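PDB 2I81: 2-Cys Peroxiredoxin from Plasmodium vivax SaI-1, which probably reduces hydrogen peroxide and related hydroperoxides as a thiol-dependent peroxidase, working through a pair of cysteines in a ring of ten subunits. Local coordinates for residues 83-88 against 174-179; 92-97 against 124-129; 140-145 against 159-164. All blocks are in the same frame, centred on the assembly; numbering follows the deposited sequence.

Contact 1 (83-88 against 174-179); sequences HERNVE and IIDAIQ
The amide nitrogen of Gln179 reaches out from helix 168-184 to give its proton to a backbone carbonyl, with NE2 2.6 Å from the O of Arg85. The oxygen is met in its carbonyl plane, on a lone pair, and lies only 5° out of the plane of the Gln179 amide. Glutamine suits this place because, extended beyond CG (chi2 179°), it spans the gap between the helix and the turn and still ends in a flat donor. The amide oxygen is used as well: Gln179 OE1 rests 3.5 Å from Arg85 CG, against the arginine's aliphatic stem.

That stem bends at chi2 and chi3 and carries the guanidinium to the neighbouring helical turn. There Arg85 NH1 forms a salt bridge of 2.9 Å with Asp176 OD1, which accepts on its syn lone pair, while Asp176 OD2 lies 3.1 Å from the same Arg85 NH1. The carboxylate thus meets one nitrogen at the guanidinium edge rather than two side by side. Arg85 NE turns back to the carbonyl oxygen of Ala81, in the helix that has just ended, which helps fix the rotation of the group.

Beneath the polar layer, Val87 and Ile175 meet tip to tip, CG1 of Val87 lying 3.9 Å from CG2 of Ile175. Branched side chains fill this buried level, where Phe82 and Leu56 also touch Ile175.

Asn86, with positive phi, is the C' residue of a Schellman motif that ends helix 79-84 before strand 87-93 starts. The turn presents the Arg85 carbonyl and side chain together to the long helix. The chemistry therefore implies a two-way clasp: a neutral bond to the backbone and a charged one between partly exposed side chains, over an apolar floor, joining this helix end to helix 168-184.

Contact 2 (92-97 against 124-129); sequences CSVDSK and ITKSIS
Val94 and Ile124, the two residues that give most surface to this contact, meet where two neighbouring chain segments leave the sheet. The backbones are close, Val94 O lying 3.7 Å from Ile124 CA. Ile124 sends CG1 anti to its own nitrogen (chi1 -167°) and then curls, which brings CD1 to 3.8 Å from Ser96 CB and close to the Val94 carbonyl. Isoleucine suits this place because its longer branch carries an apolar methyl across to the backbone of the passing segment and to the Ser96 methylene.

Both methyls of Val94 lie against the Lys126 chain, CG1 more closely. Val94 CG1 is 3.8 Å from Lys126 CG, and the lysine chain runs obliquely across the valine until a bend at chi4 leaves NZ 3.2 Å from Val94 CG1. The ammonium's polar partners are the carbonyl oxygen of Ser139 and that of Ile124 in the third subunit, so the methylenes pack while the charge bridges chains.

Deeper in, Cys92 SG approaches Ile128 CD1 at 4.4 Å. Asp123 steadies the helix start by binding both Ile128 N and Ser129 OG, and Thr125 OG1 accepts from Ser127 N in an ST turn.

The pattern belongs to the thioredoxin-like fold of peroxiredoxins: the exits of parallel strands 87-93 and 119-122 pack together, here also supplying residues to the interface with the third subunit in the ten-chain assembly.

Contact 3 (140-145 against 159-164); sequences VSLRAF and VNNLAI
Arg143 takes hold of a single carbonyl oxygen, that of Leu162, with two nitrogens of its guanidinium edge: NH2 lies 2.6 Å and NE 2.7 Å from Leu162 O. The oxygen sits only 2° out of the guanidinium plane, but the two donors reach it differently. NH2 comes in the carbonyl plane, whereas NE stands above it. An arginine suits the place because its chain, extended from CG to NE, spans from the strand to the turn and ends in a flat group with several donors. On the way Arg143 CD passes 3.3 Å from Ile164 O.

Around this grip lies the antiparallel hairpin. Asn160 N gives a nearly straight bond of 2.8 Å to Arg143 O, at 176°, while the return bond from Arg143 N to Asn160 O is weak. In the adjacent non-hydrogen-bonded pair, Ala144 and Val159 point to the face opposite Arg143 and Asn160. There Ala144 CB touches Val159 CG2, and Val159 CG1 meets Leu142. Leu142 spreads its two methyls: CD1 lies 3.8 Å from Val159 CG1, and CD2 3.7 Å from Leu162 CD1.

The next shell holds the turn in shape. Asn161 to Ile164 form a type I turn closed by Ile164 N to Asn161 O, and Asn161 OD1 accepts from Leu162 N. Asn160, just before the turn, gives ND2 to Ile164 O, 3.2 Å away. Asn160 OD1 is bound by His156 of the second subunit, and the sheet continues across that interface.

Arg143 NH1 forms a salt bridge with Glu71, and the side chain touches Cys68, whose sequence surroundings match those of the peroxidatic cysteine of this family. Pinned by a carbonyl and a carboxylate, the guanidinium is held in a defined orientation beside that residue, consistent with the arginine that lines peroxiredoxin active sites.

Followed from the N terminus, the chain first lays down 83-88, where helix 79-84 gives way to strand 87-93; this segment meets its partner in contact 1 only at helix 168-184. Contact 1 thus closes an outer loop of 85 residues. Within it come two smaller loops in series, with no crossing: contact 2 closes over 26 residues that include helix 97-104 and strand 119-122, and contact 3 closes the hairpin of strands 140-148 and 154-160. Contacts 2 and 3 touch, Ser129 and Val94 packing on Ser141 and Val140. The centre of contact 1 is about 25 Å from that of contact 2 and about 22 Å from that of contact 3; it ties helix 168-184 to their shared sheet.

Contact 1 (83-88 against 174-179)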
ATOM      1  N   HIS A  83      34.372  -6.842  39.397  1.00 34.09           N
ATOM      2  CA  HIS A  83      34.186  -8.207  39.897  1.00 34.88           C
ATOM      3  C   HIS A  83      33.476  -8.212  41.245  1.00 35.18           C
ATOM      4  O   HIS A  83      32.617  -9.061  41.498  1.00 35.14           O
ATOM      5  CB  HIS A  83      35.517  -8.956  40.013  1.00 34.26           C
ATOM      6  CG  HIS A  83      36.133  -9.316  38.698  1.00 38.34           C
ATOM      7  ND1 HIS A  83      35.384  -9.586  37.571  1.00 42.47           N
ATOM      8  CD2 HIS A  83      37.427  -9.475  38.336  1.00 42.01           C
ATOM      9  CE1 HIS A  83      36.193  -9.880  36.568  1.00 42.93           C
ATOM     10  NE2 HIS A  83      37.437  -9.821  37.007  1.00 44.28           N
ATOM     11  N   GLU A  84      33.847  -7.260  42.101  1.00 35.88           N
ATOM     12  CA  GLU A  84      33.205  -7.068  43.400  1.00 38.66           C
ATOM     13  C   GLU A  84      31.705  -6.843  43.267  1.00 38.57           C
ATOM     14  O   GLU A  84      30.921  -7.323  44.089  1.00 38.32           O
ATOM     15  CB  GLU A  84      33.815  -5.871  44.129  1.00 39.54           C
ATOM     16  CG  GLU A  84      35.130  -6.155  44.822  1.00 48.27           C
ATOM     17  CD  GLU A  84      35.345  -5.256  46.025  1.00 56.82           C
ATOM     18  OE1 GLU A  84      35.453  -5.792  47.149  1.00 61.10           O
ATOM     19  OE2 GLU A  84      35.396  -4.017  45.854  1.00 57.11           O
ATOM     20  N   ARG A  85      31.319  -6.111  42.225  1.00 37.90           N
ATOM     21  CA  ARG A  85      29.930  -5.722  42.020  1.00 36.20           C
ATOM     22  C   ARG A  85      29.165  -6.727  41.160  1.00 34.37           C
ATOM     23  O   ARG A  85      28.028  -6.470  40.755  1.00 35.23           O
ATOM     24  CB  ARG A  85      29.865  -4.309  41.428  1.00 35.25           C
ATOM     25  CG  ARG A  85      29.897  -3.204  42.482  1.00 39.12           C
ATOM     26  CD  ARG A  85      30.570  -1.936  41.970  1.00 38.56           C
ATOM     27  NE  ARG A  85      31.984  -1.874  42.342  1.00 45.90           N
ATOM     28  CZ  ARG A  85      32.487  -1.087  43.292  1.00 43.27           C
ATOM     29  NH1 ARG A  85      31.700  -0.270  43.983  1.00 41.66           N
ATOM     30  NH2 ARG A  85      33.788  -1.112  43.549  1.00 48.74           N
ATOM     31  N   ASN A  86      29.790  -7.878  40.910  1.00 31.26           N
ATOM     32  CA  ASN A  86      29.231  -8.938  40.068  1.00 29.14           C
ATOM     33  C   ASN A  86      28.805  -8.437  38.683  1.00 28.96           C
ATOM     34  O   ASN A  86      27.737  -8.797  38.183  1.00 28.86           O
ATOM     35  CB  ASN A  86      28.072  -9.659  40.783  1.00 27.76           C
ATOM     36  CG  ASN A  86      27.669 -10.959  40.094  1.00 30.09           C
ATOM     37  OD1 ASN A  86      26.482 -11.241  39.924  1.00 35.31           O
ATOM     38  ND2 ASN A  86      28.657 -11.754  39.695  1.00 31.97           N
ATOM     39  N   VAL A  87      29.632  -7.592  38.070  1.00 28.11           N
ATOM     40  CA  VAL A  87      29.332  -7.127  36.715  1.00 29.13           C
ATOM     41  C   VAL A  87      30.351  -7.634  35.693  1.00 27.26           C
ATOM     42  O   VAL A  87      31.560  -7.633  35.943  1.00 26.90           O
ATOM     43  CB  VAL A  87      29.120  -5.572  36.610  1.00 29.08           C
ATOM     44  CG1 VAL A  87      28.408  -5.021  37.843  1.00 28.42           C
ATOM     45  CG2 VAL A  87      30.427  -4.838  36.387  1.00 29.51           C
ATOM     46  N   GLU A  88      29.839  -8.092  34.555  1.00 27.58           N
ATOM     47  CA  GLU A  88      30.676  -8.508  33.440  1.00 27.29           C
ATOM     48  C   GLU A  88      30.944  -7.309  32.538  1.00 27.73           C
ATOM     49  O   GLU A  88      30.018  -6.622  32.097  1.00 27.28           O
ATOM     50  CB  GLU A  88      30.019  -9.648  32.654  1.00 26.80           C
ATOM     51  CG  GLU A  88      30.834 -10.153  31.457  1.00 29.82           C
ATOM     52  CD  GLU A  88      32.014 -11.038  31.843  1.00 33.94           C
ATOM     53  OE1 GLU A  88      32.000 -11.637  32.940  1.00 34.37           O
ATOM     54  OE2 GLU A  88      32.962 -11.139  31.035  1.00 36.35           O
ATOM     55  N   ILE A 174      27.058   4.661  39.482  1.00 28.33           N
ATOM     56  CA  ILE A 174      25.781   4.260  38.884  1.00 28.99           C
ATOM     57  C   ILE A 174      25.434   2.817  39.260  1.00 27.90           C
ATOM     58  O   ILE A 174      24.310   2.535  39.684  1.00 28.29           O
ATOM     59  CB  ILE A 174      25.795   4.439  37.331  1.00 29.34           C
ATOM     60  CG1 ILE A 174      25.871   5.924  36.938  1.00 30.95           C
ATOM     61  CG2 ILE A 174      24.593   3.759  36.675  1.00 26.82           C
ATOM     62  CD1 ILE A 174      24.700   6.797  37.405  1.00 30.47           C
ATOM     63  N   ILE A 175      26.410   1.920  39.109  1.00 26.95           N
ATOM     64  CA  ILE A 175      26.268   0.511  39.492  1.00 25.42           C
ATOM     65  C   ILE A 175      25.926   0.393  40.978  1.00 25.88           C
ATOM     66  O   ILE A 175      25.030  -0.365  41.356  1.00 27.45           O
ATOM     67  CB  ILE A 175      27.550  -0.315  39.174  1.00 25.08           C
ATOM     68  CG1 ILE A 175      27.799  -0.372  37.662  1.00 23.66           C
ATOM     69  CG2 ILE A 175      27.439  -1.738  39.727  1.00 19.80           C
ATOM     70  CD1 ILE A 175      29.226  -0.737  37.275  1.00 19.87           C
ATOM     71  N   ASP A 176      26.636   1.158  41.808  1.00 27.38           N
ATOM     72  CA  ASP A 176      26.389   1.192  43.248  1.00 28.82           C
ATOM     73  C   ASP A 176      24.978   1.669  43.588  1.00 28.97           C
ATOM     74  O   ASP A 176      24.335   1.113  44.479  1.00 32.52           O
ATOM     75  CB  ASP A 176      27.429   2.069  43.957  1.00 29.38           C
ATOM     76  CG  ASP A 176      28.780   1.385  44.096  1.00 31.02           C
ATOM     77  OD1 ASP A 176      28.848   0.141  43.989  1.00 32.60           O
ATOM     78  OD2 ASP A 176      29.782   2.097  44.321  1.00 27.71           O
ATOM     79  N   ALA A 177      24.507   2.692  42.875  1.00 27.65           N
ATOM     80  CA  ALA A 177      23.174   3.257  43.099  1.00 25.91           C
ATOM     81  C   ALA A 177      22.056   2.288  42.719  1.00 25.98           C
ATOM     82  O   ALA A 177      21.058   2.171  43.435  1.00 25.43           O
ATOM     83  CB  ALA A 177      23.020   4.576  42.348  1.00 25.10           C
ATOM     84  N   ILE A 178      22.234   1.601  41.591  1.00 25.86           N
ATOM     85  CA  ILE A 178      21.267   0.614  41.101  1.00 27.69           C
ATOM     86  C   ILE A 178      21.181  -0.588  42.039  1.00 29.47           C
ATOM     87  O   ILE A 178      20.085  -1.055  42.365  1.00 29.62           O
ATOM     88  CB  ILE A 178      21.601   0.159  39.654  1.00 28.21           C
ATOM     89  CG1 ILE A 178      21.386   1.319  38.680  1.00 26.44           C
ATOM     90  CG2 ILE A 178      20.734  -1.037  39.233  1.00 25.16           C
ATOM     91  CD1 ILE A 178      22.108   1.181  37.371  1.00 26.33           C
ATOM     92  N   GLN A 179      22.342  -1.073  42.476  1.00 29.75           N
ATOM     93  CA  GLN A 179      22.413  -2.217  43.381  1.00 30.84           C
ATOM     94  C   GLN A 179      21.900  -1.875  44.779  1.00 30.88           C
ATOM     95  O   GLN A 179      21.369  -2.744  45.478  1.00 30.29           O
ATOM     96  CB  GLN A 179      23.835  -2.782  43.431  1.00 30.11           C
ATOM     97  CG  GLN A 179      24.250  -3.457  42.127  1.00 31.18           C
ATOM     98  CD  GLN A 179      25.667  -3.998  42.143  1.00 30.50           C
ATOM     99  OE1 GLN A 179      26.500  -3.595  42.958  1.00 32.05           O
ATOM    100  NE2 GLN A 179      25.951  -4.916  41.228  1.00 26.00           N
TER

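Contact 2 (92-97 against 124-129)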
ATOM      1  N   CYS A  92      33.000  -3.292  23.007  1.00 19.41           N
ATOM      2  CA  CYS A  92      32.457  -3.592  21.686  1.00 19.64           C
ATOM      3  C   CYS A  92      32.802  -2.528  20.653  1.00 19.87           C
ATOM      4  O   CYS A  92      32.597  -1.335  20.880  1.00 21.10           O
ATOM      5  CB  CYS A  92      30.939  -3.778  21.761  1.00 20.85           C
ATOM      6  SG  CYS A  92      30.174  -4.386  20.241  1.00 23.02           S
ATOM      7  N   SER A  93      33.339  -2.977  19.524  1.00 19.72           N
ATOM      8  CA  SER A  93      33.553  -2.110  18.372  1.00 18.80           C
ATOM      9  C   SER A  93      33.211  -2.844  17.082  1.00 19.39           C
ATOM     10  O   SER A  93      33.008  -4.061  17.076  1.00 18.28           O
ATOM     11  CB  SER A  93      34.993  -1.589  18.328  1.00 17.91           C
ATOM     12  OG  SER A  93      35.894  -2.584  17.878  1.00 20.36           O
ATOM     13  N   VAL A  94      33.155  -2.085  15.991  1.00 19.16           N
ATOM     14  CA  VAL A  94      32.877  -2.620  14.661  1.00 21.45           C
ATOM     15  C   VAL A  94      34.039  -3.467  14.119  1.00 21.36           C
ATOM     16  O   VAL A  94      33.843  -4.296  13.222  1.00 23.46           O
ATOM     17  CB  VAL A  94      32.514  -1.477  13.671  1.00 20.75           C
ATOM     18  CG1 VAL A  94      32.325  -2.009  12.259  1.00 31.79           C
ATOM     19  CG2 VAL A  94      31.254  -0.749  14.129  1.00 24.05           C
ATOM     20  N   ASP A  95      35.235  -3.273  14.674  1.00 22.73           N
ATOM     21  CA  ASP A  95      36.429  -4.011  14.248  1.00 21.83           C
ATOM     22  C   ASP A  95      36.271  -5.520  14.400  1.00 22.81           C
ATOM     23  O   ASP A  95      35.501  -5.994  15.241  1.00 24.62           O
ATOM     24  CB  ASP A  95      37.656  -3.553  15.039  1.00 20.49           C
ATOM     25  CG  ASP A  95      37.908  -2.068  14.914  1.00 23.35           C
ATOM     26  OD1 ASP A  95      38.394  -1.627  13.850  1.00 26.07           O
ATOM     27  OD2 ASP A  95      37.623  -1.340  15.887  1.00 24.16           O
ATOM     28  N   SER A  96      37.009  -6.266  13.582  1.00 22.73           N
ATOM     29  CA  SER A  96      37.029  -7.722  13.662  1.00 22.54           C
ATOM     30  C   SER A  96      37.797  -8.192  14.894  1.00 22.24           C
ATOM     31  O   SER A  96      38.557  -7.427  15.495  1.00 22.03           O
ATOM     32  CB  SER A  96      37.658  -8.313  12.401  1.00 22.45           C
ATOM     33  OG  SER A  96      39.008  -7.883  12.255  1.00 24.37           O
ATOM     34  N   LYS A  97      37.592  -9.456  15.259  1.00 22.07           N
ATOM     35  CA  LYS A  97      38.290 -10.072  16.389  1.00 23.30           C
ATOM     36  C   LYS A  97      39.799 -10.184  16.150  1.00 24.22           C
ATOM     37  O   LYS A  97      40.583 -10.186  17.100  1.00 23.78           O
ATOM     38  CB  LYS A  97      37.690 -11.448  16.712  1.00 21.64           C
ATOM     39  CG  LYS A  97      37.795 -12.469  15.585  1.00 19.26           C
ATOM     40  CD  LYS A  97      37.152 -13.790  15.959  1.00 21.88           C
ATOM     41  CE  LYS A  97      37.324 -14.810  14.845  1.00 24.82           C
ATOM     42  NZ  LYS A  97      36.541 -16.050  15.102  1.00 34.79           N
ATOM     43  N   ILE A 124      31.084  -7.074  13.875  1.00 22.34           N
ATOM     44  CA  ILE A 124      31.509  -7.073  12.473  1.00 23.58           C
ATOM     45  C   ILE A 124      30.359  -6.827  11.487  1.00 23.40           C
ATOM     46  O   ILE A 124      30.581  -6.314  10.391  1.00 25.36           O
ATOM     47  CB  ILE A 124      32.321  -8.368  12.123  1.00 24.44           C
ATOM     48  CG1 ILE A 124      33.048  -8.234  10.776  1.00 26.71           C
ATOM     49  CG2 ILE A 124      31.437  -9.620  12.168  1.00 25.06           C
ATOM     50  CD1 ILE A 124      34.302  -7.370  10.821  1.00 27.11           C
ATOM     51  N   THR A 125      29.138  -7.182  11.887  1.00 22.28           N
ATOM     52  CA  THR A 125      27.947  -6.951  11.066  1.00 22.69           C
ATOM     53  C   THR A 125      27.340  -5.571  11.328  1.00 23.33           C
ATOM     54  O   THR A 125      26.496  -5.102  10.559  1.00 23.54           O
ATOM     55  CB  THR A 125      26.856  -8.027  11.307  1.00 22.32           C
ATOM     56  OG1 THR A 125      26.308  -7.876  12.627  1.00 27.90           O
ATOM     57  CG2 THR A 125      27.426  -9.434  11.155  1.00 19.82           C
ATOM     58  N   LYS A 126      27.775  -4.939  12.420  1.00 23.79           N
ATOM     59  CA  LYS A 126      27.251  -3.646  12.895  1.00 24.71           C
ATOM     60  C   LYS A 126      25.853  -3.737  13.515  1.00 25.66           C
ATOM     61  O   LYS A 126      25.277  -2.715  13.898  1.00 27.47           O
ATOM     62  CB  LYS A 126      27.267  -2.576  11.791  1.00 24.76           C
ATOM     63  CG  LYS A 126      28.642  -2.181  11.288  1.00 22.23           C
ATOM     64  CD  LYS A 126      28.519  -1.142  10.187  1.00 25.54           C
ATOM     65  CE  LYS A 126      29.739  -1.133   9.288  1.00 23.70           C
ATOM     66  NZ  LYS A 126      30.907  -0.448   9.909  1.00 21.78           N
ATOM     67  N   SER A 127      25.316  -4.952  13.624  1.00 23.85           N
ATOM     68  CA  SER A 127      23.945  -5.150  14.100  1.00 22.26           C
ATOM     69  C   SER A 127      23.750  -4.820  15.581  1.00 21.00           C
ATOM     70  O   SER A 127      22.672  -4.374  15.975  1.00 22.29           O
ATOM     71  CB  SER A 127      23.457  -6.570  13.796  1.00 21.82           C
ATOM     72  OG  SER A 127      24.295  -7.542  14.401  1.00 26.04           O
ATOM     73  N   ILE A 128      24.785  -5.033  16.394  1.00 18.92           N
ATOM     74  CA  ILE A 128      24.717  -4.712  17.826  1.00 18.12           C
ATOM     75  C   ILE A 128      24.617  -3.197  18.033  1.00 19.77           C
ATOM     76  O   ILE A 128      23.803  -2.728  18.832  1.00 22.32           O
ATOM     77  CB  ILE A 128      25.913  -5.302  18.625  1.00 19.68           C
ATOM     78  CG1 ILE A 128      26.042  -6.808  18.367  1.00 16.73           C
ATOM     79  CG2 ILE A 128      25.754  -5.028  20.124  1.00 15.75           C
ATOM     80  CD1 ILE A 128      27.406  -7.383  18.705  1.00 15.49           C
ATOM     81  N   SER A 129      25.438  -2.441  17.303  1.00 20.99           N
ATOM     82  CA  SER A 129      25.396  -0.978  17.342  1.00 23.42           C
ATOM     83  C   SER A 129      24.066  -0.452  16.808  1.00 23.71           C
ATOM     84  O   SER A 129      23.515   0.514  17.342  1.00 23.38           O
ATOM     85  CB  SER A 129      26.554  -0.382  16.539  1.00 22.17           C
ATOM     86  OG  SER A 129      27.800  -0.896  16.978  1.00 28.87           O
TER

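Contact 3 (140-145 against 159-164)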
ATOM      1  N   VAL A 140      30.741   3.554  12.503  1.00 21.41           N
ATOM      2  CA  VAL A 140      31.307   3.176  13.796  1.00 19.10           C
ATOM      3  C   VAL A 140      30.321   3.485  14.917  1.00 20.21           C
ATOM      4  O   VAL A 140      29.452   4.346  14.763  1.00 17.18           O
ATOM      5  CB  VAL A 140      32.660   3.900  14.066  1.00 19.27           C
ATOM      6  CG1 VAL A 140      33.708   3.492  13.040  1.00 15.94           C
ATOM      7  CG2 VAL A 140      32.486   5.422  14.077  1.00 16.31           C
ATOM      8  N   SER A 141      30.453   2.786  16.039  1.00 22.25           N
ATOM      9  CA  SER A 141      29.583   3.020  17.187  1.00 24.19           C
ATOM     10  C   SER A 141      30.077   4.195  18.028  1.00 24.21           C
ATOM     11  O   SER A 141      31.282   4.413  18.150  1.00 24.52           O
ATOM     12  CB  SER A 141      29.468   1.759  18.049  1.00 25.47           C
ATOM     13  OG  SER A 141      30.705   1.433  18.656  1.00 31.53           O
ATOM     14  N   LEU A 142      29.141   4.949  18.601  1.00 24.84           N
ATOM     15  CA  LEU A 142      29.473   6.051  19.508  1.00 25.75           C
ATOM     16  C   LEU A 142      29.970   5.505  20.845  1.00 24.58           C
ATOM     17  O   LEU A 142      29.784   4.322  21.142  1.00 26.80           O
ATOM     18  CB  LEU A 142      28.253   6.954  19.727  1.00 26.29           C
ATOM     19  CG  LEU A 142      27.784   7.848  18.574  1.00 30.31           C
ATOM     20  CD1 LEU A 142      26.313   8.194  18.733  1.00 27.29           C
ATOM     21  CD2 LEU A 142      28.621   9.117  18.476  1.00 27.22           C
ATOM     22  N   ARG A 143      30.599   6.359  21.649  1.00 24.16           N
ATOM     23  CA  ARG A 143      31.075   5.950  22.973  1.00 24.32           C
ATOM     24  C   ARG A 143      29.909   5.789  23.929  1.00 23.82           C
ATOM     25  O   ARG A 143      29.405   6.773  24.479  1.00 24.88           O
ATOM     26  CB  ARG A 143      32.074   6.959  23.531  1.00 25.15           C
ATOM     27  CG  ARG A 143      33.358   6.975  22.772  1.00 27.19           C
ATOM     28  CD  ARG A 143      34.310   8.026  23.282  1.00 27.56           C
ATOM     29  NE  ARG A 143      35.210   8.420  22.206  1.00 28.54           N
ATOM     30  CZ  ARG A 143      36.185   7.657  21.719  1.00 24.80           C
ATOM     31  NH1 ARG A 143      36.420   6.448  22.218  1.00 23.66           N
ATOM     32  NH2 ARG A 143      36.941   8.108  20.728  1.00 25.09           N
ATOM     33  N   ALA A 144      29.477   4.548  24.127  1.00 25.28           N
ATOM     34  CA  ALA A 144      28.267   4.295  24.898  1.00 24.42           C
ATOM     35  C   ALA A 144      28.451   3.334  26.063  1.00 23.72           C
ATOM     36  O   ALA A 144      29.137   2.321  25.943  1.00 23.73           O
ATOM     37  CB  ALA A 144      27.150   3.813  23.984  1.00 23.01           C
ATOM     38  N   PHE A 145      27.830   3.674  27.189  1.00 23.52           N
ATOM     39  CA  PHE A 145      27.689   2.752  28.307  1.00 24.40           C
ATOM     40  C   PHE A 145      26.271   2.218  28.341  1.00 25.79           C
ATOM     41  O   PHE A 145      25.307   2.985  28.291  1.00 27.13           O
ATOM     42  CB  PHE A 145      27.996   3.440  29.639  1.00 23.62           C
ATOM     43  CG  PHE A 145      29.459   3.509  29.974  1.00 26.75           C
ATOM     44  CD1 PHE A 145      29.949   4.546  30.760  1.00 24.63           C
ATOM     45  CD2 PHE A 145      30.350   2.548  29.505  1.00 28.73           C
ATOM     46  CE1 PHE A 145      31.300   4.621  31.084  1.00 24.78           C
ATOM     47  CE2 PHE A 145      31.704   2.616  29.821  1.00 25.49           C
ATOM     48  CZ  PHE A 145      32.179   3.653  30.613  1.00 22.65           C
ATOM     49  N   VAL A 159      25.735   8.128  26.280  1.00 24.16           N
ATOM     50  CA  VAL A 159      26.298   8.252  24.939  1.00 22.06           C
ATOM     51  C   VAL A 159      27.102   9.545  24.811  1.00 23.57           C
ATOM     52  O   VAL A 159      26.559  10.643  24.963  1.00 24.69           O
ATOM     53  CB  VAL A 159      25.209   8.187  23.832  1.00 21.09           C
ATOM     54  CG1 VAL A 159      25.852   8.062  22.461  1.00 15.89           C
ATOM     55  CG2 VAL A 159      24.253   7.021  24.065  1.00 16.24           C
ATOM     56  N   ASN A 160      28.398   9.400  24.548  1.00 24.31           N
ATOM     57  CA  ASN A 160      29.274  10.532  24.265  1.00 25.01           C
ATOM     58  C   ASN A 160      29.617  10.582  22.783  1.00 26.33           C
ATOM     59  O   ASN A 160      29.629   9.549  22.107  1.00 27.48           O
ATOM     60  CB  ASN A 160      30.568  10.437  25.082  1.00 25.88           C
ATOM     61  CG  ASN A 160      30.383  10.838  26.538  1.00 23.73           C
ATOM     62  OD1 ASN A 160      29.269  11.109  26.989  1.00 25.45           O
ATOM     63  ND2 ASN A 160      31.483  10.876  27.280  1.00 24.63           N
ATOM     64  N   ASN A 161      29.895  11.783  22.282  1.00 27.57           N
ATOM     65  CA  ASN A 161      30.419  11.937  20.929  1.00 28.60           C
ATOM     66  C   ASN A 161      31.864  11.437  20.878  1.00 30.05           C
ATOM     67  O   ASN A 161      32.508  11.276  21.918  1.00 31.18           O
ATOM     68  CB  ASN A 161      30.320  13.394  20.469  1.00 28.00           C
ATOM     69  CG  ASN A 161      30.157  13.525  18.960  1.00 25.62           C
ATOM     70  OD1 ASN A 161      30.213  12.539  18.222  1.00 26.43           O
ATOM     71  ND2 ASN A 161      29.950  14.753  18.496  1.00 12.91           N
ATOM     72  N   LEU A 162      32.367  11.200  19.667  1.00 31.41           N
ATOM     73  CA  LEU A 162      33.672  10.557  19.453  1.00 32.82           C
ATOM     74  C   LEU A 162      34.867  11.183  20.181  1.00 33.00           C
ATOM     75  O   LEU A 162      35.822  10.480  20.522  1.00 34.30           O
ATOM     76  CB  LEU A 162      33.975  10.448  17.951  1.00 33.04           C
ATOM     77  CG  LEU A 162      33.530   9.186  17.199  1.00 34.07           C
ATOM     78  CD1 LEU A 162      32.012   9.077  17.088  1.00 36.38           C
ATOM     79  CD2 LEU A 162      34.161   9.153  15.813  1.00 36.22           C
ATOM     80  N   ALA A 163      34.817  12.492  20.420  1.00 34.05           N
ATOM     81  CA  ALA A 163      35.952  13.203  21.016  1.00 32.91           C
ATOM     82  C   ALA A 163      35.994  13.174  22.549  1.00 33.39           C
ATOM     83  O   ALA A 163      37.013  13.533  23.146  1.00 33.81           O
ATOM     84  CB  ALA A 163      35.995  14.643  20.511  1.00 33.31           C
ATOM     85  N   ILE A 164      34.906  12.739  23.181  1.00 32.15           N
ATOM     86  CA  ILE A 164      34.762  12.875  24.637  1.00 31.66           C
ATOM     87  C   ILE A 164      34.876  11.540  25.381  1.00 32.07           C
ATOM     88  O   ILE A 164      33.990  10.686  25.278  1.00 30.02           O
ATOM     89  CB  ILE A 164      33.423  13.583  25.015  1.00 31.84           C
ATOM     90  CG1 ILE A 164      33.159  14.806  24.118  1.00 31.32           C
ATOM     91  CG2 ILE A 164      33.384  13.940  26.505  1.00 30.07           C
ATOM     92  CD1 ILE A 164      34.268  15.868  24.101  1.00 30.43           C
TER